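Local coordinates for protein probable glutamine synthetase (Pseudomonas aeruginosa, PDB 4HPP) that belongs to the glutamine synthetase family, and binds magnesium and glutamic acid in its catalytic domain, at residues Cys107-Leu112 and Gln194-Ala199. Residues are numbered along the deposited sequence; the frame is centred on the assembly and turned at random.
Sequences CPRSLL and QGVAAA
Arg109 and Val196 meet where the first turns of two helices come together, a worked example of how a charged side chain can serve packing and pairing at once. From CB of Arg109 the chain runs out extended to CD (chi2 175°), and CG already lies 3.9 Å from CG1 of Val196. CD and NE pass the same methyl slightly farther off. A bend at chi3 (92°) then places NE, and the guanidinium presents one face to Val196 CG1, with CZ at 3.8 Å and NH2 at 3.4 Å. The two side chains cross at about a right angle, and the one methyl, CG1, is the atom that CG, CD, NE, CZ and NH2 all approach. NH2 also forms a salt bridge with Asp200, one residue on along helix 196-216, while NH1 pairs with Asp71 and NE bonds to Asn95. These partners probably fix the rotation of the group and offset its buried charge.

Beside this, Leu112 supplies the purely apolar half of the contact. Its CD2 touches CB of Ala199 at 3.7 Å and rests near CA of Val196 at 4.2 Å. Ala347 and His343 of helix 342-358 adjoin the same patch, against Leu112 and Ala199 respectively. Cys107 N-caps helix 108-121, its SG accepting from Ser110 N at 3.4 Å. Within the two segments the contact is packing alone, but the salt bridge to Asp200 adds a charged link between helices 108-121 and 196-216. In this glutamine synthetase fold, helix 196-216 lies on strand 124-137, while helix 108-121 faces strand 89-97 of the five-stranded sheet.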
loop_
_atom_site.group_PDB
_atom_site.type_symbol
_atom_site.label_atom_id
_atom_site.label_comp_id
_atom_site.label_asym_id
_atom_site.label_seq_id
_atom_site.Cartn_x
_atom_site.Cartn_y
_atom_site.Cartn_z
ATOM N N CYS A 107 40.042 29.927 -12.558
ATOM C CA CYS A 107 38.769 29.538 -13.210
ATOM C C CYS A 107 38.943 28.692 -14.493
ATOM O O CYS A 107 39.561 29.152 -15.483
ATOM C CB CYS A 107 37.897 30.750 -13.528
ATOM S SG CYS A 107 36.375 30.274 -14.410
ATOM N N PRO A 108 38.344 27.490 -14.500
ATOM C CA PRO A 108 38.607 26.534 -15.561
ATOM C C PRO A 108 37.835 26.882 -16.788
ATOM O O PRO A 108 38.409 26.778 -17.858
ATOM C CB PRO A 108 38.193 25.171 -14.970
ATOM C CG PRO A 108 37.957 25.442 -13.531
ATOM C CD PRO A 108 37.560 26.893 -13.422
ATOM N N ARG A 109 36.585 27.333 -16.650
ATOM C CA ARG A 109 35.826 27.908 -17.822
ATOM C C ARG A 109 36.576 29.055 -18.544
ATOM O O ARG A 109 36.818 28.993 -19.752
ATOM C CB ARG A 109 34.390 28.341 -17.469
ATOM C CG ARG A 109 33.451 28.031 -18.642
ATOM C CD ARG A 109 31.977 28.271 -18.443
ATOM N NE ARG A 109 31.660 29.616 -18.873
ATOM C CZ ARG A 109 30.799 29.908 -19.821
ATOM N NH1 ARG A 109 30.566 31.157 -20.072
ATOM N NH2 ARG A 109 30.164 28.963 -20.483
ATOM N N SER A 110 37.022 30.043 -17.768
ATOM C CA SER A 110 37.845 31.164 -18.263
ATOM C C SER A 110 39.094 30.705 -19.028
ATOM O O SER A 110 39.277 31.121 -20.187
ATOM C CB SER A 110 38.242 32.100 -17.098
ATOM O OG SER A 110 37.160 32.947 -16.708
ATOM N N LEU A 111 39.947 29.874 -18.395
ATOM C CA LEU A 111 41.104 29.267 -19.079
ATOM C C LEU A 111 40.675 28.670 -20.425
ATOM O O LEU A 111 41.284 28.984 -21.456
ATOM C CB LEU A 111 41.741 28.171 -18.246
ATOM C CG LEU A 111 42.572 27.143 -19.027
ATOM C CD1 LEU A 111 43.714 27.854 -19.733
ATOM C CD2 LEU A 111 43.108 26.038 -18.128
ATOM N N LEU A 112 39.619 27.839 -20.454
ATOM C CA LEU A 112 39.246 27.291 -21.763
ATOM C C LEU A 112 38.821 28.394 -22.746
ATOM O O LEU A 112 39.191 28.339 -23.918
ATOM C CB LEU A 112 38.225 26.139 -21.713
ATOM C CG LEU A 112 37.575 25.739 -23.070
ATOM C CD1 LEU A 112 38.607 25.186 -24.052
ATOM C CD2 LEU A 112 36.433 24.768 -22.875
ATOM N N GLN A 194 30.710 24.613 -30.667
ATOM C CA GLN A 194 31.969 25.300 -30.895
ATOM C C GLN A 194 32.548 25.858 -29.616
ATOM O O GLN A 194 31.849 26.411 -28.840
ATOM C CB GLN A 194 31.796 26.389 -31.931
ATOM C CG GLN A 194 33.117 26.939 -32.466
ATOM C CD GLN A 194 32.915 28.137 -33.399
ATOM O OE1 GLN A 194 33.875 28.756 -33.874
ATOM N NE2 GLN A 194 31.666 28.472 -33.650
ATOM N N GLY A 195 33.821 25.654 -29.359
ATOM C CA GLY A 195 34.429 26.278 -28.216
ATOM C C GLY A 195 33.875 25.857 -26.863
ATOM O O GLY A 195 33.821 24.657 -26.532
ATOM N N VAL A 196 33.493 26.872 -26.079
ATOM C CA VAL A 196 33.238 26.755 -24.649
ATOM C C VAL A 196 31.946 25.974 -24.524
ATOM O O VAL A 196 31.812 25.056 -23.667
ATOM C CB VAL A 196 33.110 28.138 -23.972
ATOM C CG1 VAL A 196 32.714 28.010 -22.511
ATOM C CG2 VAL A 196 34.420 28.930 -24.044
ATOM N N ALA A 197 31.021 26.304 -25.420
ATOM C CA ALA A 197 29.728 25.644 -25.462
ATOM C C ALA A 197 29.918 24.110 -25.500
ATOM O O ALA A 197 29.139 23.379 -24.895
ATOM C CB ALA A 197 28.861 26.164 -26.626
ATOM N N ALA A 198 30.984 23.628 -26.145
ATOM C CA ALA A 198 31.246 22.177 -26.233
ATOM C C ALA A 198 31.491 21.572 -24.834
ATOM O O ALA A 198 30.815 20.610 -24.475
ATOM C CB ALA A 198 32.391 21.870 -27.204
ATOM N N ALA A 199 32.367 22.185 -24.032
ATOM C CA ALA A 199 32.506 21.811 -22.600
ATOM C C ALA A 199 31.250 22.046 -21.722
ATOM O O ALA A 199 30.919 21.205 -20.864
ATOM C CB ALA A 199 33.721 22.470 -21.982
#